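Choline kinase (Cryptosporidium parvum, PDB 3MES) probably transfers the gamma-phosphate of ATP to choline, and perhaps also to ethanolamine, in a magnesium-dependent reaction. Local coordinates at residues Q351-H354 against I355-A359; T392-A395 against N396-T400. All blocks are in the same frame, centred on the assembly; numbering follows the deposited sequence.

Interaction 1: Q351-H354 against I355-A359; sequences QIVH and IMTKA
The imidazole of His354 meets the ammonium end of Lys358 one helical turn on, and the lysine comes in obliquely to the ring. NZ of Lys358 lies 3.5 Å from CE1 of His354, while its CD passes 3.3 Å from the carbonyl oxygen of the same histidine. Lys358 gets there by an unusual start: CG sits between the backbone N and the carbonyl carbon (chi1 64°), which folds the aliphatic chain back over the preceding turn before a bend at chi3 turns NZ back toward the imidazole. A charged lysine this near would probably disfavour protonation of the imidazole. Trp420 gives the same lysine a cation-pi partner. The other flat group, the amide of Gln351, turns its OE1 to the flank of Ile355, 3.5 Å from CG1, and the two side chains cross at about a right angle. All this rides on the first turns of helix 351-362, where Ile355 N bonds to Gln351 O at 3.0 Å and Met356 N follows to Ile352 O. On the buried side, Val353 O takes two donors from Thr357: the backbone N at 2.8 Å, nearly along the C=O axis, and OG1 at 2.7 Å, from above the carbonyl plane. Val353, His354 and Thr357 also pack on helix 327-342, against Ser335, Lys331 and Ile334.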
ATOM      1  N   GLN B 351     -16.023 -15.523   9.380  1.00 23.72           N
ATOM      2  CA  GLN B 351     -17.058 -14.978  10.243  1.00 23.73           C
ATOM      3  C   GLN B 351     -16.638 -13.780  11.090  1.00 23.45           C
ATOM      4  O   GLN B 351     -17.435 -12.972  11.383  1.00 23.37           O
ATOM      5  CB  GLN B 351     -17.724 -16.104  11.054  1.00 23.88           C
ATOM      6  CG  GLN B 351     -18.863 -15.721  11.939  1.00 24.67           C
ATOM      7  CD  GLN B 351     -20.197 -15.461  11.221  0.50 26.07           C
ATOM      8  OE1 GLN B 351     -20.790 -14.391  11.336  0.50 26.78           O
ATOM      9  NE2 GLN B 351     -20.690 -16.455  10.538  0.50 26.46           N
ATOM     10  N   ILE B 352     -15.357 -13.657  11.409  1.00 23.20           N
ATOM     11  CA  ILE B 352     -14.862 -12.489  12.130  1.00 22.96           C
ATOM     12  C   ILE B 352     -15.060 -11.208  11.317  1.00 22.89           C
ATOM     13  O   ILE B 352     -15.213 -10.123  11.877  1.00 22.84           O
ATOM     14  CB  ILE B 352     -13.375 -12.644  12.516  1.00 22.96           C
ATOM     15  CG1 ILE B 352     -12.936 -11.494  13.423  1.00 22.72           C
ATOM     16  CG2 ILE B 352     -12.498 -12.712  11.273  1.00 22.87           C
ATOM     17  CD1 ILE B 352     -11.511 -11.625  13.913  1.00 22.87           C
ATOM     18  N   VAL B 353     -15.061 -11.340   9.996  1.00 22.78           N
ATOM     19  CA  VAL B 353     -15.294 -10.195   9.122  1.00 22.69           C
ATOM     20  C   VAL B 353     -16.785  -9.878   9.029  1.00 22.59           C
ATOM     21  O   VAL B 353     -17.199  -8.733   9.206  1.00 22.63           O
ATOM     22  CB  VAL B 353     -14.721 -10.430   7.714  1.00 22.64           C
ATOM     23  CG1 VAL B 353     -15.184  -9.339   6.765  1.00 22.67           C
ATOM     24  CG2 VAL B 353     -13.202 -10.490   7.767  1.00 22.61           C
ATOM     25  N   HIS B 354     -17.586 -10.903   8.755  1.00 22.44           N
ATOM     26  CA  HIS B 354     -19.034 -10.755   8.690  1.00 22.26           C
ATOM     27  C   HIS B 354     -19.573 -10.040   9.925  1.00 21.81           C
ATOM     28  O   HIS B 354     -20.385  -9.127   9.816  1.00 21.84           O
ATOM     29  CB  HIS B 354     -19.694 -12.127   8.542  1.00 22.49           C
ATOM     30  CG  HIS B 354     -21.190 -12.077   8.466  1.00 23.32           C
ATOM     31  ND1 HIS B 354     -21.995 -12.152   9.584  1.00 24.13           N
ATOM     32  CD2 HIS B 354     -22.026 -11.977   7.404  1.00 24.10           C
ATOM     33  CE1 HIS B 354     -23.263 -12.094   9.216  1.00 24.28           C
ATOM     34  NE2 HIS B 354     -23.310 -11.987   7.897  1.00 24.65           N
ATOM     35  N   ILE B 355     -19.117 -10.459  11.100  1.00 21.39           N
ATOM     36  CA  ILE B 355     -19.562  -9.856  12.351  1.00 20.92           C
ATOM     37  C   ILE B 355     -19.086  -8.412  12.499  1.00 20.72           C
ATOM     38  O   ILE B 355     -19.875  -7.519  12.816  1.00 20.71           O
ATOM     39  CB  ILE B 355     -19.086 -10.664  13.569  1.00 20.83           C
ATOM     40  CG1 ILE B 355     -19.849 -11.984  13.664  1.00 20.82           C
ATOM     41  CG2 ILE B 355     -19.271  -9.862  14.845  1.00 20.74           C
ATOM     42  CD1 ILE B 355     -19.485 -12.808  14.879  1.00 20.79           C
ATOM     43  N   MET B 356     -17.796  -8.188  12.271  1.00 20.27           N
ATOM     44  CA  MET B 356     -17.214  -6.865  12.462  1.00 20.01           C
ATOM     45  C   MET B 356     -17.783  -5.850  11.481  1.00 19.91           C
ATOM     46  O   MET B 356     -17.979  -4.684  11.822  1.00 19.86           O
ATOM     47  CB  MET B 356     -15.688  -6.913  12.349  1.00 19.86           C
ATOM     48  CG  MET B 356     -15.028  -5.554  12.496  1.00 19.38           C
ATOM     49  SD  MET B 356     -13.233  -5.637  12.627  1.00 18.73           S
ATOM     50  CE  MET B 356     -12.828  -3.902  12.813  1.00 19.11           C
ATOM     51  N   THR B 357     -18.048  -6.296  10.260  1.00 19.78           N
ATOM     52  CA  THR B 357     -18.589  -5.406   9.242  1.00 19.77           C
ATOM     53  C   THR B 357     -19.925  -4.808   9.676  1.00 19.71           C
ATOM     54  O   THR B 357     -20.155  -3.610   9.523  1.00 19.71           O
ATOM     55  CB  THR B 357     -18.764  -6.125   7.898  1.00 19.76           C
ATOM     56  OG1 THR B 357     -17.503  -6.660   7.477  1.00 19.81           O
ATOM     57  CG2 THR B 357     -19.273  -5.156   6.844  1.00 19.62           C
ATOM     58  N   LYS B 358     -20.803  -5.644  10.219  1.00 19.62           N
ATOM     59  CA  LYS B 358     -22.118  -5.177  10.644  1.00 19.56           C
ATOM     60  C   LYS B 358     -22.028  -4.387  11.948  1.00 19.29           C
ATOM     61  O   LYS B 358     -22.809  -3.466  12.184  1.00 19.26           O
ATOM     62  CB  LYS B 358     -23.100  -6.348  10.765  1.00 19.65           C
ATOM     63  CG  LYS B 358     -22.740  -7.359  11.838  1.00 20.20           C
ATOM     64  CD  LYS B 358     -23.252  -8.756  11.490  1.00 20.96           C
ATOM     65  CE  LYS B 358     -24.771  -8.820  11.491  1.00 21.27           C
ATOM     66  NZ  LYS B 358     -25.257 -10.230  11.405  1.00 21.91           N
ATOM     67  N   ALA B 359     -21.065  -4.748  12.789  1.00 19.10           N
ATOM     68  CA  ALA B 359     -20.829  -4.023  14.032  1.00 18.93           C
ATOM     69  C   ALA B 359     -20.322  -2.612  13.747  1.00 18.78           C
ATOM     70  O   ALA B 359     -20.736  -1.651  14.397  1.00 18.74           O
ATOM     71  CB  ALA B 359     -19.840  -4.778  14.912  1.00 18.93           C
TER

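Interaction 2: T392-A395 against N396-T400; sequences TEYA and NTRFT
With chi1 near 178° Tyr394 swings its ring forward along the helix, and Arg398, bent at both chi2 and chi3 (-49° and -55°), curls its chain over that ring. The two side chains run side by side. CG of Arg398 stands over one face of the phenol in a CH-pi contact, 3.9 Å from the centroid and offset toward the rim, and CD follows on at 3.6 Å from CZ of Tyr394. Further out, NH1 of Arg398 bonds to OH of Tyr394 at 2.8 Å, with the hydroxyl at the guanidinium edge and close to its plane. Aliphatic chain and charged end thus hold the same tyrosine at two points. The guanidinium is fixed in turn by His368 at NE and Ser367 at NH2, and the phenol oxygen also bonds to Tyr309 OH. One residue along, Phe399 lays a ring face over the carbonyl oxygen of Ala395, which lies 3.3 Å from its CG. Elsewhere Thr397 doubles its grip on Glu393 O, OG1 at 2.9 Å and the backbone N at 3.1 Å reaching it from opposite faces of the carbonyl plane. ND2 of Asn396 is buried with no partner in the model. Tyr394, backed by its second-shell i to i+4 partner Arg398 on helix 391-411, touches the bound decamethonium and forms part of the wall of an aromatic-rich pocket, consistent with a choline site in this kinase family.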
ATOM      1  N   THR B 392     -23.241  25.508   9.205  1.00 28.48           N
ATOM      2  CA  THR B 392     -24.607  25.242   9.660  1.00 28.06           C
ATOM      3  C   THR B 392     -25.317  24.258   8.738  1.00 27.72           C
ATOM      4  O   THR B 392     -25.977  23.325   9.198  1.00 27.75           O
ATOM      5  CB  THR B 392     -25.447  26.529   9.751  1.00 28.06           C
ATOM      6  OG1 THR B 392     -24.828  27.448  10.660  1.00 28.24           O
ATOM      7  CG2 THR B 392     -26.844  26.210  10.246  1.00 28.20           C
ATOM      8  N   GLU B 393     -25.183  24.469   7.433  1.00 27.18           N
ATOM      9  CA  GLU B 393     -25.804  23.581   6.461  1.00 26.61           C
ATOM     10  C   GLU B 393     -25.172  22.196   6.525  1.00 26.09           C
ATOM     11  O   GLU B 393     -25.851  21.186   6.333  1.00 26.06           O
ATOM     12  CB  GLU B 393     -25.687  24.153   5.047  1.00 26.73           C
ATOM     13  CG  GLU B 393     -26.485  23.381   4.005  1.00 27.05           C
ATOM     14  CD  GLU B 393     -27.957  23.283   4.360  1.00 27.56           C
ATOM     15  OE1 GLU B 393     -28.470  24.203   5.034  1.00 27.80           O
ATOM     16  OE2 GLU B 393     -28.600  22.287   3.967  1.00 27.69           O
ATOM     17  N   TYR B 394     -23.870  22.150   6.796  1.00 25.35           N
ATOM     18  CA  TYR B 394     -23.167  20.876   6.890  1.00 24.77           C
ATOM     19  C   TYR B 394     -23.628  20.082   8.105  1.00 24.35           C
ATOM     20  O   TYR B 394     -23.748  18.860   8.046  1.00 24.20           O
ATOM     21  CB  TYR B 394     -21.650  21.076   6.941  1.00 24.67           C
ATOM     22  CG  TYR B 394     -20.889  19.778   7.079  1.00 24.52           C
ATOM     23  CD1 TYR B 394     -20.808  18.883   6.021  1.00 24.46           C
ATOM     24  CD2 TYR B 394     -20.258  19.442   8.270  1.00 24.49           C
ATOM     25  CE1 TYR B 394     -20.121  17.693   6.142  1.00 24.31           C
ATOM     26  CE2 TYR B 394     -19.565  18.254   8.399  1.00 24.42           C
ATOM     27  CZ  TYR B 394     -19.500  17.384   7.332  1.00 24.47           C
ATOM     28  OH  TYR B 394     -18.810  16.200   7.452  1.00 24.44           O
ATOM     29  N   ALA B 395     -23.881  20.785   9.203  1.00 23.96           N
ATOM     30  CA  ALA B 395     -24.377  20.151  10.417  1.00 23.63           C
ATOM     31  C   ALA B 395     -25.768  19.573  10.175  1.00 23.45           C
ATOM     32  O   ALA B 395     -26.052  18.436  10.553  1.00 23.31           O
ATOM     33  CB  ALA B 395     -24.400  21.147  11.562  1.00 23.61           C
ATOM     34  N   ASN B 396     -26.630  20.363   9.543  1.00 23.26           N
ATOM     35  CA  ASN B 396     -27.963  19.905   9.173  1.00 23.13           C
ATOM     36  C   ASN B 396     -27.894  18.597   8.401  1.00 22.98           C
ATOM     37  O   ASN B 396     -28.723  17.707   8.583  1.00 22.97           O
ATOM     38  CB  ASN B 396     -28.671  20.957   8.316  1.00 23.08           C
ATOM     39  CG  ASN B 396     -29.188  22.124   9.128  1.00 23.07           C
ATOM     40  OD1 ASN B 396     -29.578  23.153   8.576  1.00 23.14           O
ATOM     41  ND2 ASN B 396     -29.201  21.970  10.448  1.00 23.29           N
ATOM     42  N   THR B 397     -26.892  18.490   7.537  1.00 22.84           N
ATOM     43  CA  THR B 397     -26.732  17.308   6.703  1.00 22.67           C
ATOM     44  C   THR B 397     -26.321  16.090   7.528  1.00 22.57           C
ATOM     45  O   THR B 397     -26.944  15.031   7.433  1.00 22.51           O
ATOM     46  CB  THR B 397     -25.719  17.557   5.570  1.00 22.62           C
ATOM     47  OG1 THR B 397     -26.128  18.704   4.814  1.00 22.60           O
ATOM     48  CG2 THR B 397     -25.641  16.352   4.645  1.00 22.52           C
ATOM     49  N   ARG B 398     -25.281  16.243   8.344  1.00 22.37           N
ATOM     50  CA  ARG B 398     -24.822  15.141   9.183  1.00 22.21           C
ATOM     51  C   ARG B 398     -25.945  14.649  10.094  1.00 22.23           C
ATOM     52  O   ARG B 398     -26.121  13.442  10.278  1.00 22.12           O
ATOM     53  CB  ARG B 398     -23.599  15.541  10.013  1.00 22.04           C
ATOM     54  CG  ARG B 398     -22.398  15.999   9.196  1.00 21.66           C
ATOM     55  CD  ARG B 398     -22.060  15.030   8.067  1.00 20.94           C
ATOM     56  NE  ARG B 398     -21.846  13.660   8.529  1.00 20.46           N
ATOM     57  CZ  ARG B 398     -20.659  13.144   8.836  1.00 20.70           C
ATOM     58  NH1 ARG B 398     -19.561  13.884   8.745  1.00 20.08           N
ATOM     59  NH2 ARG B 398     -20.571  11.883   9.241  1.00 20.93           N
ATOM     60  N   PHE B 399     -26.702  15.585  10.660  1.00 22.23           N
ATOM     61  CA  PHE B 399     -27.832  15.230  11.512  1.00 22.34           C
ATOM     62  C   PHE B 399     -28.888  14.485  10.703  1.00 22.43           C
ATOM     63  O   PHE B 399     -29.321  13.401  11.082  1.00 22.41           O
ATOM     64  CB  PHE B 399     -28.447  16.468  12.173  1.00 22.34           C
ATOM     65  CG  PHE B 399     -27.550  17.130  13.185  1.00 22.18           C
ATOM     66  CD1 PHE B 399     -26.553  16.411  13.824  1.00 22.15           C
ATOM     67  CD2 PHE B 399     -27.720  18.464  13.512  1.00 21.89           C
ATOM     68  CE1 PHE B 399     -25.731  17.015  14.757  1.00 22.17           C
ATOM     69  CE2 PHE B 399     -26.904  19.073  14.445  1.00 22.28           C
ATOM     70  CZ  PHE B 399     -25.907  18.346  15.070  1.00 22.27           C
ATOM     71  N   THR B 400     -29.295  15.075   9.586  1.00 22.63           N
ATOM     72  CA  THR B 400     -30.226  14.421   8.677  1.00 22.77           C
ATOM     73  C   THR B 400     -29.792  12.979   8.433  1.00 22.78           C
ATOM     74  O   THR B 400     -30.584  12.048   8.576  1.00 22.88           O
ATOM     75  CB  THR B 400     -30.307  15.160   7.325  1.00 22.83           C
ATOM     76  OG1 THR B 400     -30.841  16.475   7.524  1.00 23.01           O
ATOM     77  CG2 THR B 400     -31.194  14.403   6.348  1.00 22.85           C
TER

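How the interactions relate
Following the chain from the N terminus, interaction 1 comes first, in the opening turns of helix 351-362; helix 364-376 follows, then interaction 2 near the start of helix 391-411. Neither closes a long loop, since each joins consecutive residues of a single helix, and the two stand in series without nesting or crossing. The centres of interactions 1 and 2 are about 29 Å apart. The nearest atoms of interactions 1 and 2 are about 14 Å apart, so they do not touch. Interaction 1 lies away from the annotated sites and faces helix 327-342. Interaction 2 borders the decamethonium pocket and rests on helices 364-376 and 222-231. Helix 364-376 thus lies between the two in sequence and packs against the second.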